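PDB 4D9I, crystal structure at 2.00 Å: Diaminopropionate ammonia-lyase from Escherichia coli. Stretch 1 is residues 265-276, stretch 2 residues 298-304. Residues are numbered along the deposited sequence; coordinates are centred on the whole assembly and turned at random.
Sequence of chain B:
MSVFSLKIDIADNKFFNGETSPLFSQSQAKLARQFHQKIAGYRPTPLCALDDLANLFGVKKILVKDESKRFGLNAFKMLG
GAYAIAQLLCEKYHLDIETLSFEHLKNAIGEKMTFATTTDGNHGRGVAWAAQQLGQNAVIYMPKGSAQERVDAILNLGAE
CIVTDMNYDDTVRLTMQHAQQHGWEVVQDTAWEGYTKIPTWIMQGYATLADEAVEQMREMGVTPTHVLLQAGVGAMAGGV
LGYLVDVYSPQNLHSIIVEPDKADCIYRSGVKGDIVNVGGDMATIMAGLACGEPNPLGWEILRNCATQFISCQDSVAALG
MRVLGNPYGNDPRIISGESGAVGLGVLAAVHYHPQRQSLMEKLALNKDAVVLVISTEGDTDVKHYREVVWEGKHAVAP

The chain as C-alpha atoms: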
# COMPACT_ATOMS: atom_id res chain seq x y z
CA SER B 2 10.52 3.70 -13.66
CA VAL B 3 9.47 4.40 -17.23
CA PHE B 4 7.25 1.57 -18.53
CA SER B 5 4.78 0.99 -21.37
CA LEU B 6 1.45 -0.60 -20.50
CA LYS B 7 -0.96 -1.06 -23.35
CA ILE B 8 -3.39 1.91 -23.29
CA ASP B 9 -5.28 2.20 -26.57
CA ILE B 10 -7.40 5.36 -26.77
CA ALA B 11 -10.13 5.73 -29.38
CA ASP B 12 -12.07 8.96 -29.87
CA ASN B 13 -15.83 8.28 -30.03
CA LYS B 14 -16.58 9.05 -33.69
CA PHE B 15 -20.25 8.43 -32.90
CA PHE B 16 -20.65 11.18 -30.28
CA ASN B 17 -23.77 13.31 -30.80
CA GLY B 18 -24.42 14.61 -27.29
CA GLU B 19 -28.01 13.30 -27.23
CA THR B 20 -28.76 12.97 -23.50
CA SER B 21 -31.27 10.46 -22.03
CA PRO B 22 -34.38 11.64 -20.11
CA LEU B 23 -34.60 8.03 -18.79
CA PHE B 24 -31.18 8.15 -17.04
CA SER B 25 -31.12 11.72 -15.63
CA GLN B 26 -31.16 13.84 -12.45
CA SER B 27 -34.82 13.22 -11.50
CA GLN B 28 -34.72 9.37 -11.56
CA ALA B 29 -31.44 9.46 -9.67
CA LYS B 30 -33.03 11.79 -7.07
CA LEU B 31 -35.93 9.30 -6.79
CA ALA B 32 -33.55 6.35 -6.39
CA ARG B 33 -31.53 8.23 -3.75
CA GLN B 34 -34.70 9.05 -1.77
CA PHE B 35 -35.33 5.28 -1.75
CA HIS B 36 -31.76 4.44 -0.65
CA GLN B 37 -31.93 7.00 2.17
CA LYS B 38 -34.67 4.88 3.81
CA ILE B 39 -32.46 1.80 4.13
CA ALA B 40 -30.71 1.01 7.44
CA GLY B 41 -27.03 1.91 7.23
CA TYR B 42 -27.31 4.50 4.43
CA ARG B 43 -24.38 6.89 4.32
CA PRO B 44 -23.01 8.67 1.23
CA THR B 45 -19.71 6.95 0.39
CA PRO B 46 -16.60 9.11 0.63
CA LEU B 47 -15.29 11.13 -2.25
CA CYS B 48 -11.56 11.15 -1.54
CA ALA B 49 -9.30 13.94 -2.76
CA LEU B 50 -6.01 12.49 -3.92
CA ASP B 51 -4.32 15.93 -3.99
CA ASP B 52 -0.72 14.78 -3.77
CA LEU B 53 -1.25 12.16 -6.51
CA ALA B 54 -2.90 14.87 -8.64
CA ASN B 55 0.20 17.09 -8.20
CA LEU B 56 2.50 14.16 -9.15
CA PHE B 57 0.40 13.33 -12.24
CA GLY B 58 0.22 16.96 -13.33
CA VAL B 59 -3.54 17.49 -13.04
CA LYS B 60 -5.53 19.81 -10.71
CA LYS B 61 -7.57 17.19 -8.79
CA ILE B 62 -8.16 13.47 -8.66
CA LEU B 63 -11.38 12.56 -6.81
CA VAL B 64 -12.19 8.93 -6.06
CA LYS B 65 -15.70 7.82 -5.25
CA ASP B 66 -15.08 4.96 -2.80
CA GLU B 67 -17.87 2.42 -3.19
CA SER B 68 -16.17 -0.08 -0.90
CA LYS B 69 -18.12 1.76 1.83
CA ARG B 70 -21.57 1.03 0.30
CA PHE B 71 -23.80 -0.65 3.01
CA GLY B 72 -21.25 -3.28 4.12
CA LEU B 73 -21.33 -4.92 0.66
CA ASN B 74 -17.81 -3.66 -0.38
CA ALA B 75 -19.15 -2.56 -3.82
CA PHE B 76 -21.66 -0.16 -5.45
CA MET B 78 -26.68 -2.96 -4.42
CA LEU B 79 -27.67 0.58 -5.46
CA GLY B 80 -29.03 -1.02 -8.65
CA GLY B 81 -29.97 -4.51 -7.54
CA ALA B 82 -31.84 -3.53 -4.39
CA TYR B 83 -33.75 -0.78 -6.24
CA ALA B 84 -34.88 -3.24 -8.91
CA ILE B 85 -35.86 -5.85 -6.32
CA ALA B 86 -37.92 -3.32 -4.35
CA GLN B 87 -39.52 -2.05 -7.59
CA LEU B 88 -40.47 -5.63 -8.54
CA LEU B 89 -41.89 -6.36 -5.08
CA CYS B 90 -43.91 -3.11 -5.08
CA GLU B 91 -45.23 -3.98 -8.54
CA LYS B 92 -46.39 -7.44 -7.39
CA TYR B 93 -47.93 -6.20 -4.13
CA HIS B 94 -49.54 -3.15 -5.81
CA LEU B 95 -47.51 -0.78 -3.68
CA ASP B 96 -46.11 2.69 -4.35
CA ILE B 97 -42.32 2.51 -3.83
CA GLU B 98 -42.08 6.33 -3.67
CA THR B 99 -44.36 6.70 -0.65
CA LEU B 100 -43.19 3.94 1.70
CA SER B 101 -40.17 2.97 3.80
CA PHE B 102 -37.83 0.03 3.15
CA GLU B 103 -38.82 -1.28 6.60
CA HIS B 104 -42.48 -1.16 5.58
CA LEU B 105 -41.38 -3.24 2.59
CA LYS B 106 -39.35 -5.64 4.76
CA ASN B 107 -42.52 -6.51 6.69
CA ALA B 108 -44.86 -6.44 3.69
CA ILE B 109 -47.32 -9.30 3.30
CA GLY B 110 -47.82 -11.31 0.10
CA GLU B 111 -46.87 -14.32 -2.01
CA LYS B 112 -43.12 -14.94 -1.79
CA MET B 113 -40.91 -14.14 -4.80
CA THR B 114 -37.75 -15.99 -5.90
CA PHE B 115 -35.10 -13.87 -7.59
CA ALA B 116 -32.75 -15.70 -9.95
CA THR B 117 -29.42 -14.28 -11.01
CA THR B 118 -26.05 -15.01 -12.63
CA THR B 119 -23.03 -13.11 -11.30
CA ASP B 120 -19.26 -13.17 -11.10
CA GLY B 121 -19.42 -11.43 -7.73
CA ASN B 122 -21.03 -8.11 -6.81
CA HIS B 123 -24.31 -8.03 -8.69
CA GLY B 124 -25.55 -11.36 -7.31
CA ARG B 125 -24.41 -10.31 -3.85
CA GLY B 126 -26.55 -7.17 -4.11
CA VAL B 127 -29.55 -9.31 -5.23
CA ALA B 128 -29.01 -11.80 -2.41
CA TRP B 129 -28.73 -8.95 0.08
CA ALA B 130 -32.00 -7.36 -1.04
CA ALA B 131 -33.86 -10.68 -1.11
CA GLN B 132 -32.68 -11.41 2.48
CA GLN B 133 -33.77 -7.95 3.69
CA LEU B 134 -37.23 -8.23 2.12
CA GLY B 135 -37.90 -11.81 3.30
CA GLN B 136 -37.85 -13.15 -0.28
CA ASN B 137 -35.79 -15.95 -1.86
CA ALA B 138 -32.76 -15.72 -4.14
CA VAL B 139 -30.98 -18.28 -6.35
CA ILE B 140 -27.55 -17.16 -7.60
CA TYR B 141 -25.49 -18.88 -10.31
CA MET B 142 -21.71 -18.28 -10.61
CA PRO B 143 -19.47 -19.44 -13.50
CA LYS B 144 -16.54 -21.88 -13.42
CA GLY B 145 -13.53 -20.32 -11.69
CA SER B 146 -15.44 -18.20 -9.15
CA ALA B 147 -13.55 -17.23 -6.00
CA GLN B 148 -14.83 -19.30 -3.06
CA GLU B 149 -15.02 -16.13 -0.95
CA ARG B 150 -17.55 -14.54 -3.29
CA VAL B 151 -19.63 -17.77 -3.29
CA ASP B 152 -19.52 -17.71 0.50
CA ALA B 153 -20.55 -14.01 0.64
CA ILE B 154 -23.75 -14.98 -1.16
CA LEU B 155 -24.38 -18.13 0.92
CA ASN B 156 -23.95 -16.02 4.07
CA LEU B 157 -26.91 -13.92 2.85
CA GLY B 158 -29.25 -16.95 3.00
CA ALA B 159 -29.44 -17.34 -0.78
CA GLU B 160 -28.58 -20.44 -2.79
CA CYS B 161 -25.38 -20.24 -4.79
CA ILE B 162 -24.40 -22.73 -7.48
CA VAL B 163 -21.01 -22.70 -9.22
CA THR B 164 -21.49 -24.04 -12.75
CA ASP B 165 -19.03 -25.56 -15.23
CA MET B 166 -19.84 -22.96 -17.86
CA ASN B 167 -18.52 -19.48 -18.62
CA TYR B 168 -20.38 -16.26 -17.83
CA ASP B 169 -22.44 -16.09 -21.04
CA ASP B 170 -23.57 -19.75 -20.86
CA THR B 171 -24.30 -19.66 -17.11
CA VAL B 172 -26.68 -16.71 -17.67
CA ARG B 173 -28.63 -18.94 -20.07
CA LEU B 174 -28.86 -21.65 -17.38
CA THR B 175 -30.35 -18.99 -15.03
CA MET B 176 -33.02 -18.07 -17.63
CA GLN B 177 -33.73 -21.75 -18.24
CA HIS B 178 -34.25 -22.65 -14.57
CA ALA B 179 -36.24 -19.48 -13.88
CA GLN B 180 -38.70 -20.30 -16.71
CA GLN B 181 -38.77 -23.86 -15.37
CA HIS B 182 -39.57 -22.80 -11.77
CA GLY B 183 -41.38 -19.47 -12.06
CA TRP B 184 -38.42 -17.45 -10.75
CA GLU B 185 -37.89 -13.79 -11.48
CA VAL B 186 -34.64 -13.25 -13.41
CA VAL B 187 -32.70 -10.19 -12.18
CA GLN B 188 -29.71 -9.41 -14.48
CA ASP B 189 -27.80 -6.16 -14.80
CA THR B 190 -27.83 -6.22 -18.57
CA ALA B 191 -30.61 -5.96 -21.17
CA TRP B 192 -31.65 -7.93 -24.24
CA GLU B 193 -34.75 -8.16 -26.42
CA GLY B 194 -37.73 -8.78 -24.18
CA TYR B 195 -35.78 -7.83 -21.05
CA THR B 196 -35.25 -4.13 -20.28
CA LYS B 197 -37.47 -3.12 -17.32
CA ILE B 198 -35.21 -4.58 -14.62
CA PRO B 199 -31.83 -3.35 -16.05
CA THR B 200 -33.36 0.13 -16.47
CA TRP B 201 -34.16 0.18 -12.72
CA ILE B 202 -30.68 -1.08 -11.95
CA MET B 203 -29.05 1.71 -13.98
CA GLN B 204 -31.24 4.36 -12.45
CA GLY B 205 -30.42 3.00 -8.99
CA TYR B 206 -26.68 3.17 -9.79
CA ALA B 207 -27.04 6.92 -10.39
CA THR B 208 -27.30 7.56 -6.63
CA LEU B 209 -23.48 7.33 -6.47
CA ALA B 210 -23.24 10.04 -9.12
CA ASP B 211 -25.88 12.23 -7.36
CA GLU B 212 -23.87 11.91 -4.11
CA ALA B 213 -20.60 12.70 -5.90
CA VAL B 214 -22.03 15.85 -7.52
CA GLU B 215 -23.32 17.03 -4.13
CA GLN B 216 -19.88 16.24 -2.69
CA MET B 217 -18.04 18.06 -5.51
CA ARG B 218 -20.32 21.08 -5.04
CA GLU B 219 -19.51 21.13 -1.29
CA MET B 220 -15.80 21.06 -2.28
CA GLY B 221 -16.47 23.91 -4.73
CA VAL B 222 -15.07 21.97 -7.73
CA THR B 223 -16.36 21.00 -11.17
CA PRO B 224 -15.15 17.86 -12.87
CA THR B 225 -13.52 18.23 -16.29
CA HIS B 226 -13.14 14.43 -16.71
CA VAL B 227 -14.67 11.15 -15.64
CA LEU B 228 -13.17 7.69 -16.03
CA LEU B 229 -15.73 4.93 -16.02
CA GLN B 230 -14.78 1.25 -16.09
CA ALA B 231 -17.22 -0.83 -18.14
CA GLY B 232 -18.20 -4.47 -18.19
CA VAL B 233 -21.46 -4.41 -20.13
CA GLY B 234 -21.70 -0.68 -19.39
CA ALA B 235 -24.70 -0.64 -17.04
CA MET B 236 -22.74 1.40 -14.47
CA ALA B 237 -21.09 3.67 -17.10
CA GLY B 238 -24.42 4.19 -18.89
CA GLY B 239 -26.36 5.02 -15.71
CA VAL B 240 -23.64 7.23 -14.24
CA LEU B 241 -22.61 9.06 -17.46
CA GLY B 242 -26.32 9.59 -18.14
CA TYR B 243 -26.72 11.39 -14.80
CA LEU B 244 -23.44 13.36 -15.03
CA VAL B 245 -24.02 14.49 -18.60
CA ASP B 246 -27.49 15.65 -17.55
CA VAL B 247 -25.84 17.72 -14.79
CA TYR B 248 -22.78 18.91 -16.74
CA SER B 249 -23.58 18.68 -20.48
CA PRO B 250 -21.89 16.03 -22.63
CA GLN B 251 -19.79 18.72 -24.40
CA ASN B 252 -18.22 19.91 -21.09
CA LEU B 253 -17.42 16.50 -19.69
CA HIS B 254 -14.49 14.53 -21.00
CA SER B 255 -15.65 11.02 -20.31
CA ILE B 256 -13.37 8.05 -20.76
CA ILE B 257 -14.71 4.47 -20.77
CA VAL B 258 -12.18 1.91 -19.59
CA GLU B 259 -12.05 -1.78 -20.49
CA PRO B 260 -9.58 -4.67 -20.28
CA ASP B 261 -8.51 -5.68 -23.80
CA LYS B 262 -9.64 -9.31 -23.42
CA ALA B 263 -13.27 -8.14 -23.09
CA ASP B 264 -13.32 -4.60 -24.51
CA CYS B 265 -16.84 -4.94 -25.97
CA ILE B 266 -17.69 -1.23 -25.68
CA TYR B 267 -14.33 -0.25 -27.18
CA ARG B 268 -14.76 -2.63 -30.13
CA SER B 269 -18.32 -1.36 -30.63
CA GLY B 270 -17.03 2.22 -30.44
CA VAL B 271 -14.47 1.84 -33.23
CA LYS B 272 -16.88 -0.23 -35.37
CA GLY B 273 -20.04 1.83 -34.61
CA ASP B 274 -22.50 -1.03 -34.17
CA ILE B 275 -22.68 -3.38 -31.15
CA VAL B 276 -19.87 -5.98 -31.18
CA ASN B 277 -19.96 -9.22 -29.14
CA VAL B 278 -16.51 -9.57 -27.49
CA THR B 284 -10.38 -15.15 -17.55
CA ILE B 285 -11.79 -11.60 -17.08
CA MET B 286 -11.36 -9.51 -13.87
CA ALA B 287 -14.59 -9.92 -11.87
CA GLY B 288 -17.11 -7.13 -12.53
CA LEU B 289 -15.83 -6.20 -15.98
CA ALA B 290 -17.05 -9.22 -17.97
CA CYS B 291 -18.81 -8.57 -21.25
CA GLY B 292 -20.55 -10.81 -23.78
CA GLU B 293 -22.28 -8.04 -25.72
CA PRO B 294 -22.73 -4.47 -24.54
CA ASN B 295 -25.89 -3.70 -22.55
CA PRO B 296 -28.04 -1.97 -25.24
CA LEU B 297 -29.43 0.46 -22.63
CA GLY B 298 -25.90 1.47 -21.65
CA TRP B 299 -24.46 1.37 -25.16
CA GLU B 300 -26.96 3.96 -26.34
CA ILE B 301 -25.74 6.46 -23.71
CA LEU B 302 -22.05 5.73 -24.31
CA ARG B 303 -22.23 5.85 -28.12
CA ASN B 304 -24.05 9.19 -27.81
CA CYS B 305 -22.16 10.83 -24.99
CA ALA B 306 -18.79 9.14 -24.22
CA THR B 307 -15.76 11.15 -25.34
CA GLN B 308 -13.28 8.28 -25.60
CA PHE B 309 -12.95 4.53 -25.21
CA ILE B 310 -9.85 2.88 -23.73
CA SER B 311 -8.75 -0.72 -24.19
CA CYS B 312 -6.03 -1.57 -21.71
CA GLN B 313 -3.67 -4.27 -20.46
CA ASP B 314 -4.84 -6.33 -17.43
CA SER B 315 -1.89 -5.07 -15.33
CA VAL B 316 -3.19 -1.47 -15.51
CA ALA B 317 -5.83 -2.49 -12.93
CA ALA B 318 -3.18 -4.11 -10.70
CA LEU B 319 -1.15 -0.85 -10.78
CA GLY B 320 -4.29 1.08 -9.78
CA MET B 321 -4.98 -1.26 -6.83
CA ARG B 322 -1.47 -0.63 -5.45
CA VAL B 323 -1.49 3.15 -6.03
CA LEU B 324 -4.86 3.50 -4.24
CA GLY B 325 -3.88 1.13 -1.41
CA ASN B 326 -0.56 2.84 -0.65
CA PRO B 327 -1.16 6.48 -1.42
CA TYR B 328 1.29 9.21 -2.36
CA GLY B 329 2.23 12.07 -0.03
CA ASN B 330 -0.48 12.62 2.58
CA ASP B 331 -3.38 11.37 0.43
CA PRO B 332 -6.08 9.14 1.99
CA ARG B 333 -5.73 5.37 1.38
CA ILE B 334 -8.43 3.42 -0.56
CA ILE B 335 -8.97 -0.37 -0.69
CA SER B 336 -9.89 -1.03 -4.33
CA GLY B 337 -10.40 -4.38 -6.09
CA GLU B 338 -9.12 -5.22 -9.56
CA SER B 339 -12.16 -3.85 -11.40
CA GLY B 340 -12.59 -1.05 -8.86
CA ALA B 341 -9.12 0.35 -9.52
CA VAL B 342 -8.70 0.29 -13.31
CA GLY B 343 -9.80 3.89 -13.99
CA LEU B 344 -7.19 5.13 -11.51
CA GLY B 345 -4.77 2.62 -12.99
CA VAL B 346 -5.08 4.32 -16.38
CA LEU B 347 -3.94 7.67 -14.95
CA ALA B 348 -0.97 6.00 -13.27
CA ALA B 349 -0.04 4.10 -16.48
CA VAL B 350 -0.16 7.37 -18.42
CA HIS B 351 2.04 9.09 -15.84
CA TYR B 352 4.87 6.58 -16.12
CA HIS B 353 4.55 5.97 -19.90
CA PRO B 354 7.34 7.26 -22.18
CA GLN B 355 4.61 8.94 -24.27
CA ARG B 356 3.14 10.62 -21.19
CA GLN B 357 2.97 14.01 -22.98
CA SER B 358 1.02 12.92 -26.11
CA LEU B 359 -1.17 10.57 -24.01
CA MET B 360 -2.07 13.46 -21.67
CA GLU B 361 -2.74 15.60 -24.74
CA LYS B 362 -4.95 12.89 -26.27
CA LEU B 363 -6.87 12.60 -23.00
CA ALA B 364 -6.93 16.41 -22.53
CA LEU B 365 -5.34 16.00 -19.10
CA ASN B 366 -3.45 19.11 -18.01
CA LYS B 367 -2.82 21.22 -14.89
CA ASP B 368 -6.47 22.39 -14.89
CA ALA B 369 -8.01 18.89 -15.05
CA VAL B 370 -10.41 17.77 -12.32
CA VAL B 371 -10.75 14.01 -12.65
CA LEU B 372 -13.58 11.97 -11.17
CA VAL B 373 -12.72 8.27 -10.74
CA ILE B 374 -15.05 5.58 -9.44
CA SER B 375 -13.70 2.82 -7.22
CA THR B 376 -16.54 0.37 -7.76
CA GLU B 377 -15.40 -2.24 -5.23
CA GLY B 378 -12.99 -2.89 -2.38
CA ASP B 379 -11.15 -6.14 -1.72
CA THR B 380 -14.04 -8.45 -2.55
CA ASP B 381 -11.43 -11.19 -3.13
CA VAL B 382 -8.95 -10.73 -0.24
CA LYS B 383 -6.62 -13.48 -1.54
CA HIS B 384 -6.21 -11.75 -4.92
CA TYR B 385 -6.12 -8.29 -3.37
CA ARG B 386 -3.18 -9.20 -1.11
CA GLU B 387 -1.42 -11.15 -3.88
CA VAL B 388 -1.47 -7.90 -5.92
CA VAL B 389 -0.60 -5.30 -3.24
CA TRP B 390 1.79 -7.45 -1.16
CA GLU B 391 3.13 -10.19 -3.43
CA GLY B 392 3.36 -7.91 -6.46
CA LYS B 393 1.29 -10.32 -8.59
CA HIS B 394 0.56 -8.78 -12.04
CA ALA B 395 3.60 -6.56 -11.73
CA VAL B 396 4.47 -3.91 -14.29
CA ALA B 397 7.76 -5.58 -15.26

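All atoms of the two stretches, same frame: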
# COMPACT_ATOMS: atom_id res chain seq x y z
N CYS B 265 -15.66 -4.95 -25.10
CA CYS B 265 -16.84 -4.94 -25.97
C CYS B 265 -17.34 -3.54 -26.33
O CYS B 265 -17.78 -3.31 -27.46
CB CYS B 265 -17.98 -5.75 -25.35
SG CYS B 265 -18.67 -4.99 -23.86
N ILE B 266 -17.28 -2.61 -25.37
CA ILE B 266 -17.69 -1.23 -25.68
C ILE B 266 -16.67 -0.58 -26.63
O ILE B 266 -17.04 0.08 -27.61
CB ILE B 266 -17.97 -0.39 -24.41
CG1 ILE B 266 -19.31 -0.81 -23.80
CG2 ILE B 266 -18.06 1.08 -24.74
CD1 ILE B 266 -19.19 -1.51 -22.48
N TYR B 267 -15.39 -0.80 -26.36
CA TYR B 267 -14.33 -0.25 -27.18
C TYR B 267 -14.50 -0.72 -28.62
O TYR B 267 -14.52 0.09 -29.54
CB TYR B 267 -12.96 -0.67 -26.64
CG TYR B 267 -11.78 -0.16 -27.44
CD1 TYR B 267 -11.17 1.06 -27.11
CD2 TYR B 267 -11.25 -0.90 -28.49
CE1 TYR B 267 -10.07 1.53 -27.82
CE2 TYR B 267 -10.15 -0.44 -29.21
CZ TYR B 267 -9.57 0.77 -28.87
OH TYR B 267 -8.49 1.23 -29.58
N ARG B 268 -14.64 -2.03 -28.80
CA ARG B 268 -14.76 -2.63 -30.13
C ARG B 268 -16.01 -2.13 -30.85
O ARG B 268 -15.98 -1.90 -32.06
CB ARG B 268 -14.75 -4.16 -30.04
CG ARG B 268 -13.37 -4.74 -29.73
CD ARG B 268 -13.49 -6.20 -29.34
NE ARG B 268 -12.21 -6.88 -29.38
N SER B 269 -17.08 -1.93 -30.09
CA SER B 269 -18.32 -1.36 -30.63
C SER B 269 -18.13 0.10 -31.01
O SER B 269 -18.70 0.56 -32.00
CB SER B 269 -19.46 -1.47 -29.61
OG SER B 269 -19.67 -2.82 -29.29
N GLY B 270 -17.33 0.81 -30.22
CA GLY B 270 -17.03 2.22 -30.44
C GLY B 270 -16.23 2.52 -31.69
O GLY B 270 -16.48 3.52 -32.36
N VAL B 271 -15.25 1.67 -32.00
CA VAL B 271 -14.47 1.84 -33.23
C VAL B 271 -15.28 1.38 -34.45
O VAL B 271 -15.23 2.01 -35.51
CB VAL B 271 -13.04 1.23 -33.16
CG1 VAL B 271 -13.03 -0.17 -32.56
CG2 VAL B 271 -12.38 1.22 -34.54
N LYS B 272 -16.06 0.31 -34.28
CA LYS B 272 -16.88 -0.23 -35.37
C LYS B 272 -18.18 0.57 -35.60
O LYS B 272 -18.60 0.73 -36.75
CB LYS B 272 -17.21 -1.71 -35.11
N GLY B 273 -18.80 1.05 -34.52
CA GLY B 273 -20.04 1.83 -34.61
C GLY B 273 -21.30 1.09 -34.20
O GLY B 273 -22.19 1.66 -33.56
N ASP B 274 -21.39 -0.17 -34.59
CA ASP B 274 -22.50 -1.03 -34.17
C ASP B 274 -22.04 -1.89 -32.99
O ASP B 274 -20.84 -1.97 -32.71
CB ASP B 274 -22.99 -1.90 -35.34
N ILE B 275 -22.99 -2.51 -32.29
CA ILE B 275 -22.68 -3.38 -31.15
C ILE B 275 -21.89 -4.63 -31.56
O ILE B 275 -22.31 -5.38 -32.45
CB ILE B 275 -23.95 -3.79 -30.36
N VAL B 276 -20.74 -4.83 -30.92
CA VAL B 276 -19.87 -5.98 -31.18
C VAL B 276 -19.82 -6.91 -29.96
O VAL B 276 -19.58 -6.46 -28.84
CB VAL B 276 -18.43 -5.54 -31.53
N GLY B 298 -27.12 0.75 -21.93
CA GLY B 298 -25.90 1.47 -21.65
C GLY B 298 -25.20 1.95 -22.91
O GLY B 298 -24.71 3.07 -22.96
N TRP B 299 -25.19 1.10 -23.93
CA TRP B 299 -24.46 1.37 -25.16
C TRP B 299 -24.98 2.61 -25.84
O TRP B 299 -24.21 3.39 -26.40
CB TRP B 299 -24.57 0.18 -26.12
CG TRP B 299 -24.09 0.52 -27.51
CD1 TRP B 299 -24.82 0.44 -28.69
CD2 TRP B 299 -22.77 1.04 -27.89
NE1 TRP B 299 -24.05 0.85 -29.76
CE2 TRP B 299 -22.81 1.23 -29.34
CE3 TRP B 299 -21.59 1.36 -27.18
CZ2 TRP B 299 -21.72 1.71 -30.05
CZ3 TRP B 299 -20.49 1.85 -27.92
CH2 TRP B 299 -20.57 2.02 -29.32
N GLU B 300 -26.29 2.79 -25.77
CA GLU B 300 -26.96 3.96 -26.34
C GLU B 300 -26.38 5.25 -25.75
O GLU B 300 -26.02 6.16 -26.50
CB GLU B 300 -28.48 3.86 -26.10
CG GLU B 300 -29.28 5.03 -26.66
CD GLU B 300 -29.40 5.03 -28.18
OE1 GLU B 300 -29.35 3.95 -28.82
OE2 GLU B 300 -29.57 6.14 -28.75
N ILE B 301 -26.29 5.31 -24.42
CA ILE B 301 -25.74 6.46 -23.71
C ILE B 301 -24.28 6.71 -24.08
O ILE B 301 -23.87 7.84 -24.36
CB ILE B 301 -25.84 6.27 -22.16
CG1 ILE B 301 -27.29 6.02 -21.69
CG2 ILE B 301 -25.14 7.40 -21.40
CD1 ILE B 301 -28.36 6.89 -22.31
N LEU B 302 -23.49 5.63 -24.08
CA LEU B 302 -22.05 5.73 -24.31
C LEU B 302 -21.73 6.15 -25.75
O LEU B 302 -20.90 7.03 -25.98
CB LEU B 302 -21.35 4.42 -23.97
CG LEU B 302 -21.59 3.88 -22.55
CD1 LEU B 302 -20.82 2.58 -22.33
CD2 LEU B 302 -21.20 4.92 -21.50
N ARG B 303 -22.40 5.51 -26.72
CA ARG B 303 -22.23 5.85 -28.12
C ARG B 303 -22.56 7.33 -28.35
O ARG B 303 -21.84 8.02 -29.08
CB ARG B 303 -23.16 4.96 -28.97
CG ARG B 303 -23.03 5.12 -30.47
CD ARG B 303 -24.35 4.73 -31.14
NE ARG B 303 -24.63 5.66 -32.23
CZ ARG B 303 -24.33 5.45 -33.51
NH1 ARG B 303 -23.77 4.32 -33.89
NH2 ARG B 303 -24.62 6.37 -34.41
N ASN B 304 -23.64 7.80 -27.72
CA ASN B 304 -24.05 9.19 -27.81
C ASN B 304 -23.14 10.19 -27.11
O ASN B 304 -22.84 11.25 -27.66
CB ASN B 304 -25.46 9.36 -27.25
CG ASN B 304 -26.51 8.81 -28.18
OD1 ASN B 304 -26.21 8.24 -29.23
ND2 ASN B 304 -27.77 8.96 -27.79

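Residues 265-272 form a helix, and Gly273 is the first residue after it to leave helical phi/psi; residues 298-304 are part of a longer helix. The two axes approach to 10.8 Å and their N-to-C directions differ by 53°. The CA atoms of Ile266 and Trp299 lie 7.3 Å apart, and those of Gly270 and Arg303 6.8 Å. Gly273 N still donates to Ser269 O (2.6 Å), but its phi is 105°, a conformation in which a CB would be jammed against the carbonyl oxygen of Lys272; glycine therefore suits the turn that carries the chain out of the helix.

Trp299 dominates the contact, which buries 307 Å² in total. Its CA-to-CB bond points toward the first helix, and with chi1 at 168° (t) the indole is laid along the segment from Ile266 to Gly273. Ser269 CB sits over one face, 3.9 Å from the centroid of the six-membered ring and 18° off its normal, a CH-pi contact. Serine combines this apolar CB contact with a hydroxyl engaged within its own stretch: Ser269 OG donates to Cys265 O (2.7 Å) and accepts from Val276 N (2.8 Å), tying the segment after the turn back to the helix. At Gly270, which has no side chain, the backbone N comes within 3.6 Å of Trp299 CH2.

Beside the indole, Ile266 and Leu302 extend the apolar contact. Ile266 CG2 lies 4.1 Å from Trp299 CZ3 and 4.0 Å from Leu302 CD1, so one methyl group touches both partners.

The polar link is modest. Arg303 sets out sideways at its CA-to-CB bond, but with chi1 and chi2 both t its end comes nearer, and NH1 lies 3.1 Å from Gly273 O, a weak hydrogen bond with an N-H...O angle of 126°. The same carbonyl oxygen, Gly273 O, lies at the indole edge, 3.5 Å from Trp299 CZ2.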